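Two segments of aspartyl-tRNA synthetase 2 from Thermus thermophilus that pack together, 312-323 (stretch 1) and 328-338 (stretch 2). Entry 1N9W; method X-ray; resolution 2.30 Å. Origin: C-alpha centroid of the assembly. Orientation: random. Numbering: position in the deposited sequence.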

# COMPACT_ATOMS: atom_id res chain seq x y z
N LEU B 312 -7.10 -23.65 9.46
CA LEU B 312 -7.61 -24.83 8.78
C LEU B 312 -7.88 -24.59 7.29
O LEU B 312 -8.69 -23.74 6.93
CB LEU B 312 -8.91 -25.30 9.44
CG LEU B 312 -9.67 -26.44 8.75
CD1 LEU B 312 -8.84 -27.72 8.78
CD2 LEU B 312 -11.00 -26.65 9.45
N PHE B 313 -7.20 -25.35 6.44
CA PHE B 313 -7.39 -25.22 5.00
C PHE B 313 -8.48 -26.17 4.53
O PHE B 313 -8.43 -27.38 4.79
CB PHE B 313 -6.08 -25.55 4.26
CG PHE B 313 -5.21 -24.35 3.99
CD1 PHE B 313 -5.70 -23.25 3.29
CD2 PHE B 313 -3.87 -24.35 4.40
CE1 PHE B 313 -4.88 -22.16 3.00
CE2 PHE B 313 -3.05 -23.26 4.12
CZ PHE B 313 -3.55 -22.17 3.42
N VAL B 314 -9.49 -25.62 3.86
CA VAL B 314 -10.58 -26.41 3.31
C VAL B 314 -10.32 -26.50 1.81
O VAL B 314 -10.47 -25.51 1.09
CB VAL B 314 -11.95 -25.74 3.55
CG1 VAL B 314 -13.07 -26.63 3.03
CG2 VAL B 314 -12.15 -25.47 5.03
N THR B 315 -9.93 -27.68 1.35
CA THR B 315 -9.60 -27.90 -0.05
C THR B 315 -10.64 -28.63 -0.88
O THR B 315 -11.60 -29.19 -0.35
CB THR B 315 -8.29 -28.68 -0.18
OG1 THR B 315 -8.45 -29.95 0.47
CG2 THR B 315 -7.14 -27.92 0.47
N ARG B 316 -10.43 -28.62 -2.20
CA ARG B 316 -11.31 -29.28 -3.17
C ARG B 316 -12.79 -28.98 -3.02
O ARG B 316 -13.54 -29.77 -2.43
CB ARG B 316 -11.09 -30.80 -3.13
CG ARG B 316 -9.71 -31.27 -3.58
CD ARG B 316 -9.44 -30.94 -5.04
NE ARG B 316 -8.13 -31.40 -5.47
CZ ARG B 316 -7.76 -32.68 -5.51
NH1 ARG B 316 -8.62 -33.63 -5.16
NH2 ARG B 316 -6.54 -33.00 -5.91
N TYR B 317 -13.23 -27.85 -3.56
CA TYR B 317 -14.63 -27.46 -3.50
C TYR B 317 -15.34 -27.92 -4.77
O TYR B 317 -14.71 -28.07 -5.82
CB TYR B 317 -14.77 -25.94 -3.38
CG TYR B 317 -14.62 -25.39 -1.97
CD1 TYR B 317 -13.40 -25.48 -1.29
CD2 TYR B 317 -15.69 -24.79 -1.33
CE1 TYR B 317 -13.26 -24.97 -0.00
CE2 TYR B 317 -15.56 -24.27 -0.04
CZ TYR B 317 -14.35 -24.37 0.62
OH TYR B 317 -14.22 -23.87 1.89
N PRO B 318 -16.66 -28.17 -4.69
CA PRO B 318 -17.45 -28.61 -5.85
C PRO B 318 -17.46 -27.55 -6.95
O PRO B 318 -17.63 -26.37 -6.67
CB PRO B 318 -18.85 -28.82 -5.25
CG PRO B 318 -18.55 -29.23 -3.85
CD PRO B 318 -17.46 -28.26 -3.45
N ARG B 319 -17.27 -27.97 -8.19
CA ARG B 319 -17.26 -27.02 -9.29
C ARG B 319 -18.46 -26.08 -9.26
O ARG B 319 -18.36 -24.92 -9.66
CB ARG B 319 -17.24 -27.74 -10.64
CG ARG B 319 -15.92 -28.41 -10.98
CD ARG B 319 -15.92 -28.77 -12.45
NE ARG B 319 -16.21 -27.59 -13.27
CZ ARG B 319 -16.43 -27.63 -14.59
NH1 ARG B 319 -16.40 -28.79 -15.23
NH2 ARG B 319 -16.68 -26.51 -15.25
N SER B 320 -19.60 -26.58 -8.79
CA SER B 320 -20.82 -25.78 -8.72
C SER B 320 -20.74 -24.62 -7.72
O SER B 320 -21.51 -23.67 -7.81
CB SER B 320 -22.01 -26.67 -8.37
OG SER B 320 -21.82 -27.31 -7.12
N VAL B 321 -19.79 -24.71 -6.79
CA VAL B 321 -19.61 -23.68 -5.77
C VAL B 321 -18.63 -22.58 -6.19
O VAL B 321 -18.81 -21.42 -5.85
CB VAL B 321 -19.11 -24.30 -4.45
CG1 VAL B 321 -18.99 -23.23 -3.38
CG2 VAL B 321 -20.06 -25.40 -4.00
N ARG B 322 -17.59 -22.97 -6.93
CA ARG B 322 -16.57 -22.02 -7.38
C ARG B 322 -16.87 -21.48 -8.78
O ARG B 322 -17.52 -22.14 -9.59
CB ARG B 322 -15.20 -22.69 -7.39
CG ARG B 322 -14.74 -23.18 -6.03
CD ARG B 322 -14.85 -22.10 -4.97
NE ARG B 322 -13.85 -22.27 -3.93
CZ ARG B 322 -13.94 -21.75 -2.71
NH1 ARG B 322 -14.99 -21.01 -2.37
NH2 ARG B 322 -12.97 -21.96 -1.83
N PRO B 323 -16.39 -20.26 -9.07
CA PRO B 323 -16.59 -19.62 -10.38
C PRO B 323 -16.14 -20.50 -11.55
O PRO B 323 -15.49 -21.52 -11.35
CB PRO B 323 -15.76 -18.34 -10.26
CG PRO B 323 -15.89 -18.01 -8.81
CD PRO B 323 -15.68 -19.35 -8.15
N PRO B 328 -10.78 -26.82 -12.94
CA PRO B 328 -11.56 -28.02 -12.63
C PRO B 328 -10.71 -29.25 -12.32
O PRO B 328 -9.59 -29.40 -12.82
CB PRO B 328 -12.39 -28.22 -13.89
CG PRO B 328 -12.53 -26.84 -14.44
CD PRO B 328 -11.12 -26.31 -14.28
N GLU B 329 -11.25 -30.13 -11.50
CA GLU B 329 -10.59 -31.37 -11.13
C GLU B 329 -11.49 -32.46 -11.70
O GLU B 329 -12.70 -32.26 -11.82
CB GLU B 329 -10.49 -31.48 -9.61
CG GLU B 329 -9.39 -32.41 -9.09
CD GLU B 329 -7.99 -31.86 -9.35
OE1 GLU B 329 -7.68 -31.55 -10.52
OE2 GLU B 329 -7.21 -31.74 -8.38
N GLU B 330 -10.93 -33.60 -12.06
CA GLU B 330 -11.77 -34.66 -12.62
C GLU B 330 -12.29 -35.62 -11.55
O GLU B 330 -11.86 -36.77 -11.46
CB GLU B 330 -11.02 -35.44 -13.70
CG GLU B 330 -11.92 -36.46 -14.38
CD GLU B 330 -13.29 -35.89 -14.67
OE1 GLU B 330 -13.39 -34.98 -15.53
OE2 GLU B 330 -14.27 -36.34 -14.05
N ASP B 331 -13.23 -35.12 -10.77
CA ASP B 331 -13.87 -35.87 -9.70
C ASP B 331 -14.96 -34.96 -9.17
O ASP B 331 -15.55 -35.20 -8.12
CB ASP B 331 -12.86 -36.25 -8.60
CG ASP B 331 -12.16 -35.05 -8.00
OD1 ASP B 331 -11.98 -34.04 -8.71
OD2 ASP B 331 -11.77 -35.13 -6.82
N GLY B 332 -15.22 -33.90 -9.94
CA GLY B 332 -16.25 -32.94 -9.58
C GLY B 332 -15.73 -31.73 -8.82
O GLY B 332 -16.39 -30.69 -8.79
N THR B 333 -14.55 -31.86 -8.21
CA THR B 333 -13.97 -30.78 -7.43
C THR B 333 -13.22 -29.74 -8.27
O THR B 333 -13.36 -29.69 -9.50
CB THR B 333 -13.00 -31.32 -6.35
OG1 THR B 333 -11.88 -31.95 -6.98
CG2 THR B 333 -13.71 -32.32 -5.46
N THR B 334 -12.44 -28.92 -7.59
CA THR B 334 -11.64 -27.87 -8.22
C THR B 334 -10.38 -27.65 -7.39
O THR B 334 -10.31 -28.07 -6.23
CB THR B 334 -12.41 -26.53 -8.29
OG1 THR B 334 -12.97 -26.23 -7.01
CG2 THR B 334 -13.51 -26.60 -9.32
N ARG B 335 -9.38 -27.00 -7.99
CA ARG B 335 -8.13 -26.72 -7.30
C ARG B 335 -8.25 -25.42 -6.52
O ARG B 335 -7.40 -24.53 -6.63
CB ARG B 335 -6.99 -26.63 -8.30
CG ARG B 335 -6.68 -27.93 -8.99
CD ARG B 335 -5.50 -27.78 -9.93
NE ARG B 335 -5.16 -29.04 -10.57
CZ ARG B 335 -4.15 -29.19 -11.42
NH1 ARG B 335 -3.38 -28.15 -11.73
NH2 ARG B 335 -3.91 -30.38 -11.96
N SER B 336 -9.31 -25.31 -5.73
CA SER B 336 -9.56 -24.13 -4.92
C SER B 336 -9.41 -24.46 -3.44
O SER B 336 -9.37 -25.64 -3.06
CB SER B 336 -10.98 -23.61 -5.19
OG SER B 336 -11.94 -24.61 -4.91
N PHE B 337 -9.32 -23.42 -2.61
CA PHE B 337 -9.18 -23.60 -1.17
C PHE B 337 -9.61 -22.34 -0.41
O PHE B 337 -9.59 -21.23 -0.95
CB PHE B 337 -7.72 -23.96 -0.82
CG PHE B 337 -6.73 -22.86 -1.13
CD1 PHE B 337 -6.59 -21.76 -0.29
CD2 PHE B 337 -5.94 -22.93 -2.28
CE1 PHE B 337 -5.68 -20.74 -0.59
CE2 PHE B 337 -5.04 -21.91 -2.59
CZ PHE B 337 -4.91 -20.81 -1.74
N ASP B 338 -9.99 -22.53 0.85
CA ASP B 338 -10.41 -21.45 1.73
C ASP B 338 -9.64 -21.61 3.02
O ASP B 338 -9.45 -22.73 3.48
CB ASP B 338 -11.90 -21.55 2.03
CG ASP B 338 -12.74 -20.76 1.05
OD1 ASP B 338 -12.25 -20.45 -0.05
OD2 ASP B 338 -13.91 -20.45 1.39

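The most striking feature of this contact is a very short salt bridge: Arg322 NH2 lies 2.4 Å from Asp338 OD1, a hydrogen bond as well as a charge pair, with the oxygen near the guanidinium plane. The same edge of Arg322 also serves a neutral partner, since NE donates to Ser336 OG at 3.2 Å. Arg322 comes from the loop that follows the first strand, yet it reaches back to strand residues of the second stretch. The hydroxyls extend the network: Ser336 OG donates to Thr334 OG1 (2.8 Å), and Thr334 OG1 donates to Tyr317 O (2.8 Å). A charged group, two hydroxyls and a backbone carbonyl thus form one directed chain in which each donor has a defined acceptor.

The backbone frame is a short antiparallel ladder. Val314 and Asp338 form a hydrogen-bonded pair, Val314 N to Asp338 O at 2.9 Å and nearly linear, Asp338 N to Val314 O at 3.0 Å. Thr315 and Phe337 follow as the non-hydrogen-bonded pair, with their CA atoms 4.5 Å apart and Phe337 CA directing its hydrogen at Val314 O (3.2 Å). Beyond them the ladder frays: Arg316, with a positive phi, gives only a weak bond from its N to Ser336 O (3.3 Å). Contact continues without a break into the loops: Arg316 CA lies 3.4 Å from Thr334 O in a CA-H...O contact, and farther on Arg319 N donates to Gly332 O at 2.9 Å. Gly332 has backbone angles that would jam a CB against the preceding carbonyl oxygen, so glycine suits the turn for local reasons rather than for space across the contact.

Side chains divide between the faces of the ladder. Thr315 and Phe337 share one face, where Thr315 CG2 approaches Phe337 CB at 4.2 Å; Val314 and Asp338 share the other, with Val314 CB 4.5 Å from Asp338 CB. The rings of Phe313 and Phe337 meet obliquely, planes almost perpendicular, with Phe313 CE1 3.7 Å from Phe337 CD1. Tyr317 leaves its backbone sideways, but its end comes nearer, bringing OH to 3.3 Å from Asp338 CB.

Arginines also cover the loop. Arg316 NH2 makes a salt bridge to Glu329 OE2 at 2.9 Å, with that oxygen over the guanidinium face; a longer one, NH1 to Asp331 OD2 at 3.9 Å, is charge attraction alone. Asp331 is itself tied down, its OD1 accepting from Thr333 OG1 at 2.7 Å. Arg319 instead lays a guanidinium face over Pro328 CB, and its CG packs 3.4 Å from Thr334 CG2. The rule to read here is that an arginine can be used by its edge, its face or its aliphatic stem.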